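Beta-lactamase Rm3 (PDB 5IQK) hydrolyses beta-lactam antibiotics as a subclass B3 metallo-beta-lactamase, using zinc ions bound at its active site. Local coordinates at residues L19-S32 with V218-W230. Numbering follows the deposited sequence.
Sequences LFGNTYYVGMKGLS and VLISAHPEASQLW. With ZN (zinc ion), chain D.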
# COMPACT_ATOMS: atom_id res chain seq x y z
N LEU A 19 15.71 -1.03 -1.11
CA LEU A 19 15.43 -0.78 0.30
C LEU A 19 16.29 -1.65 1.18
O LEU A 19 17.11 -1.15 1.96
CB LEU A 19 13.95 -1.02 0.60
CG LEU A 19 13.04 0.07 0.07
CD1 LEU A 19 11.63 -0.48 -0.06
CD2 LEU A 19 13.09 1.26 1.02
N PHE A 20 16.09 -2.96 1.05
CA PHE A 20 16.89 -3.95 1.75
C PHE A 20 16.79 -5.27 1.02
O PHE A 20 15.70 -5.74 0.71
CB PHE A 20 16.43 -4.10 3.20
CG PHE A 20 17.32 -5.00 4.01
CD1 PHE A 20 16.97 -6.32 4.24
CD2 PHE A 20 18.53 -4.54 4.51
CE1 PHE A 20 17.79 -7.16 4.98
CE2 PHE A 20 19.36 -5.37 5.24
CZ PHE A 20 18.99 -6.68 5.47
N GLY A 21 17.95 -5.87 0.72
CA GLY A 21 18.00 -7.16 0.06
C GLY A 21 17.26 -7.19 -1.26
O GLY A 21 17.56 -6.43 -2.17
N ASN A 22 16.26 -8.06 -1.35
CA ASN A 22 15.51 -8.23 -2.58
C ASN A 22 14.27 -7.34 -2.64
O ASN A 22 13.40 -7.57 -3.48
CB ASN A 22 15.11 -9.70 -2.77
CG ASN A 22 14.25 -10.22 -1.62
OD1 ASN A 22 14.45 -9.85 -0.47
ND2 ASN A 22 13.28 -11.07 -1.95
N THR A 23 14.18 -6.36 -1.75
CA THR A 23 13.04 -5.44 -1.71
C THR A 23 13.40 -4.07 -2.29
O THR A 23 14.33 -3.42 -1.81
CB THR A 23 12.51 -5.25 -0.28
OG1 THR A 23 12.10 -6.52 0.27
CG2 THR A 23 11.32 -4.27 -0.25
N TYR A 24 12.67 -3.62 -3.31
CA TYR A 24 12.97 -2.36 -3.98
C TYR A 24 11.76 -1.43 -4.01
O TYR A 24 10.63 -1.91 -4.08
CB TYR A 24 13.40 -2.58 -5.42
CG TYR A 24 14.60 -3.47 -5.58
CD1 TYR A 24 15.85 -2.92 -5.82
CD2 TYR A 24 14.50 -4.85 -5.47
CE1 TYR A 24 16.97 -3.73 -5.97
CE2 TYR A 24 15.61 -5.66 -5.62
CZ TYR A 24 16.84 -5.09 -5.86
OH TYR A 24 17.95 -5.89 -6.01
N TYR A 25 12.01 -0.12 -4.01
CA TYR A 25 10.95 0.88 -4.24
C TYR A 25 10.84 1.23 -5.72
O TYR A 25 11.83 1.60 -6.35
CB TYR A 25 11.24 2.14 -3.43
CG TYR A 25 10.07 3.12 -3.41
CD1 TYR A 25 9.02 2.97 -2.52
CD2 TYR A 25 10.03 4.19 -4.30
CE1 TYR A 25 7.96 3.87 -2.50
CE2 TYR A 25 8.96 5.11 -4.28
CZ TYR A 25 7.93 4.93 -3.38
OH TYR A 25 6.88 5.81 -3.36
N VAL A 26 9.63 1.12 -6.29
CA VAL A 26 9.43 1.42 -7.71
C VAL A 26 8.24 2.37 -7.92
O VAL A 26 7.72 2.48 -9.04
CB VAL A 26 9.21 0.14 -8.54
CG1 VAL A 26 10.48 -0.69 -8.58
CG2 VAL A 26 8.07 -0.68 -7.97
N GLY A 27 7.85 3.07 -6.86
CA GLY A 27 6.71 3.96 -6.89
C GLY A 27 7.02 5.40 -7.29
O GLY A 27 7.99 5.68 -8.01
N MET A 28 6.16 6.31 -6.84
CA MET A 28 6.21 7.72 -7.20
C MET A 28 6.46 8.57 -5.95
O MET A 28 6.61 8.04 -4.86
CB MET A 28 4.89 8.14 -7.88
CG MET A 28 4.67 7.60 -9.30
SD MET A 28 4.63 5.79 -9.44
CE MET A 28 3.37 5.36 -8.24
N LYS A 29 6.47 9.89 -6.10
CA LYS A 29 6.77 10.75 -4.96
C LYS A 29 5.70 10.67 -3.86
O LYS A 29 6.00 10.87 -2.68
CB LYS A 29 6.92 12.20 -5.42
CG LYS A 29 7.77 13.04 -4.48
CD LYS A 29 9.22 12.58 -4.50
CE LYS A 29 9.95 13.09 -5.74
NZ LYS A 29 11.35 12.59 -5.83
N GLY A 30 4.45 10.40 -4.23
CA GLY A 30 3.38 10.43 -3.25
C GLY A 30 2.58 9.15 -3.13
O GLY A 30 1.61 9.10 -2.36
N LEU A 31 2.98 8.11 -3.88
CA LEU A 31 2.28 6.82 -3.91
C LEU A 31 3.28 5.68 -3.99
O LEU A 31 4.07 5.64 -4.93
CB LEU A 31 1.33 6.76 -5.11
CG LEU A 31 0.23 7.82 -5.17
CD1 LEU A 31 -0.43 7.80 -6.54
CD2 LEU A 31 -0.79 7.58 -4.07
N SER A 32 3.22 4.73 -3.06
CA SER A 32 4.24 3.68 -3.02
C SER A 32 3.90 2.53 -3.96
O SER A 32 2.74 2.24 -4.24
CB SER A 32 4.43 3.14 -1.60
OG SER A 32 4.91 4.16 -0.73
N VAL A 218 11.76 -2.80 8.52
CA VAL A 218 11.67 -1.82 7.45
C VAL A 218 10.22 -1.56 7.04
O VAL A 218 9.52 -2.45 6.54
CB VAL A 218 12.49 -2.24 6.20
CG1 VAL A 218 12.36 -1.17 5.11
CG2 VAL A 218 13.96 -2.47 6.55
N LEU A 219 9.78 -0.33 7.24
CA LEU A 219 8.42 0.08 6.93
C LEU A 219 8.34 0.88 5.63
O LEU A 219 9.09 1.84 5.42
CB LEU A 219 7.84 0.90 8.08
CG LEU A 219 6.47 1.55 7.83
CD1 LEU A 219 5.42 0.44 7.64
CD2 LEU A 219 6.07 2.49 8.96
N ILE A 220 7.41 0.47 4.77
CA ILE A 220 6.97 1.30 3.66
C ILE A 220 5.46 1.53 3.80
O ILE A 220 4.68 0.57 3.84
CB ILE A 220 7.26 0.67 2.29
CG1 ILE A 220 8.74 0.31 2.15
CG2 ILE A 220 6.84 1.63 1.18
CD1 ILE A 220 9.04 -1.14 2.51
N SER A 221 5.04 2.78 3.91
CA SER A 221 3.60 3.09 3.97
C SER A 221 3.04 3.37 2.57
O SER A 221 3.74 3.89 1.71
CB SER A 221 3.34 4.30 4.88
OG SER A 221 4.22 5.36 4.54
N ALA A 222 1.77 3.03 2.37
CA ALA A 222 1.11 3.17 1.07
C ALA A 222 1.28 4.59 0.52
O ALA A 222 1.51 4.76 -0.68
CB ALA A 222 -0.37 2.81 1.19
N HIS A 223 1.20 5.59 1.39
CA HIS A 223 1.64 6.94 1.04
C HIS A 223 3.01 7.13 1.70
O HIS A 223 3.08 7.19 2.93
CB HIS A 223 0.63 8.00 1.50
CG HIS A 223 -0.63 8.04 0.68
ND1 HIS A 223 -0.90 9.05 -0.23
CD2 HIS A 223 -1.69 7.20 0.64
CE1 HIS A 223 -2.06 8.81 -0.80
NE2 HIS A 223 -2.57 7.71 -0.28
N PRO A 224 4.09 7.19 0.90
CA PRO A 224 5.46 7.05 1.43
C PRO A 224 5.85 8.10 2.48
O PRO A 224 6.56 7.75 3.42
CB PRO A 224 6.35 7.17 0.18
CG PRO A 224 5.50 7.84 -0.85
CD PRO A 224 4.09 7.37 -0.56
N GLU A 225 5.39 9.35 2.36
CA GLU A 225 5.78 10.37 3.34
C GLU A 225 5.24 10.05 4.74
O GLU A 225 5.75 10.57 5.72
CB GLU A 225 5.31 11.76 2.91
CG GLU A 225 4.76 11.85 1.50
CD GLU A 225 3.38 11.21 1.37
OE1 GLU A 225 3.20 10.39 0.46
OE2 GLU A 225 2.49 11.54 2.18
N ALA A 226 4.21 9.21 4.82
CA ALA A 226 3.66 8.83 6.13
C ALA A 226 4.63 7.94 6.91
O ALA A 226 4.42 7.67 8.10
CB ALA A 226 2.31 8.14 5.99
N SER A 227 5.67 7.46 6.25
CA SER A 227 6.72 6.72 6.95
C SER A 227 8.07 7.42 6.75
O SER A 227 9.12 6.80 6.91
CB SER A 227 6.80 5.27 6.47
OG SER A 227 7.18 5.16 5.10
N GLN A 228 8.02 8.70 6.40
CA GLN A 228 9.22 9.54 6.24
C GLN A 228 10.22 8.94 5.25
O GLN A 228 11.45 9.00 5.46
CB GLN A 228 9.92 9.76 7.58
CG GLN A 228 9.03 10.41 8.65
CD GLN A 228 8.17 9.38 9.36
OE1 GLN A 228 8.66 8.31 9.72
NE2 GLN A 228 6.89 9.70 9.56
N LEU A 229 9.71 8.38 4.15
CA LEU A 229 10.59 7.65 3.23
C LEU A 229 11.60 8.56 2.57
O LEU A 229 12.72 8.12 2.27
CB LEU A 229 9.78 6.91 2.17
CG LEU A 229 10.57 5.94 1.28
CD1 LEU A 229 11.31 4.92 2.12
CD2 LEU A 229 9.65 5.25 0.29
N TRP A 230 11.24 9.82 2.30
CA TRP A 230 12.18 10.69 1.60
C TRP A 230 13.27 11.22 2.52
O TRP A 230 14.40 11.43 2.07
CB TRP A 230 11.42 11.82 0.88
CG TRP A 230 10.32 11.28 0.02
CD1 TRP A 230 9.05 11.78 -0.10
CD2 TRP A 230 10.37 10.10 -0.81
NE1 TRP A 230 8.32 11.00 -0.96
CE2 TRP A 230 9.09 9.97 -1.41
CE3 TRP A 230 11.37 9.16 -1.13
CZ2 TRP A 230 8.79 8.93 -2.29
CZ3 TRP A 230 11.06 8.13 -2.00
CH2 TRP A 230 9.77 8.02 -2.57
ZN ZN D . -4.10 6.60 -1.01
O HOH W 1 0.79 11.04 -0.88
O HOH W 2 -4.88 6.26 1.21
O HOH W 3 -6.16 6.86 -0.65
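H223, a zinc ligand, and L31 run side by side in the same direction, L31 CD2 3.7 Å from H223 CE1, where the loop after strand 218-221 meets the loop 26-32 at the interface of the two beta-sheets of the metallo-beta-lactamase fold. The leucine gives the metal ligand an apolar flank. H223 NE2 binds the zinc ion at 2.0 Å, a site completed on the protein side by D81 and H82, while ND1 looks back toward the loop. There water 1, in the plane of the imidazole, accepts from ND1 and donates to G30 O and to E225 OE1. With NE2 on the metal and ND1 on this water, the imidazole is held at both nitrogens, which would fix its rotation.

Behind the histidine, S32 grips the backbone at and just past the end of strand 218-221 twice: its N donates to A222 O at 2.9 Å, and its OG to S221 O at 2.7 Å. A serine suits this spot because its short side chain, with OG beside its own backbone N (chi1 -63°), can add a second bond next to the first. P224 wedges in here, CD 3.3 Å from S32 OG and CG against Y25 OH, its ring crossing the tyrosine at about a right angle.

Farther out, Y25 and W230 form an offset edge-to-face pair, the indole edge turned to the tyrosine face with planes at 87°. L229 CD2 lies over a face of the Y25 ring, and L19 meets I220 tip to tip, CD1 to CD1, extending the apolar core. K29, its chain bent at chi2 and chi3, lays CD over the five-membered ring of the indole, while its amine bonds Q14. Tryptophan suits its place by offering both an apolar edge to Y25 and an N-H to the loop. The polar ends of both aromatics secure the loop's backbone: Y25 OH donates to M28 O, and W230 NE1, 2.9 Å from K29 O, donates to a lone pair of that carbonyl.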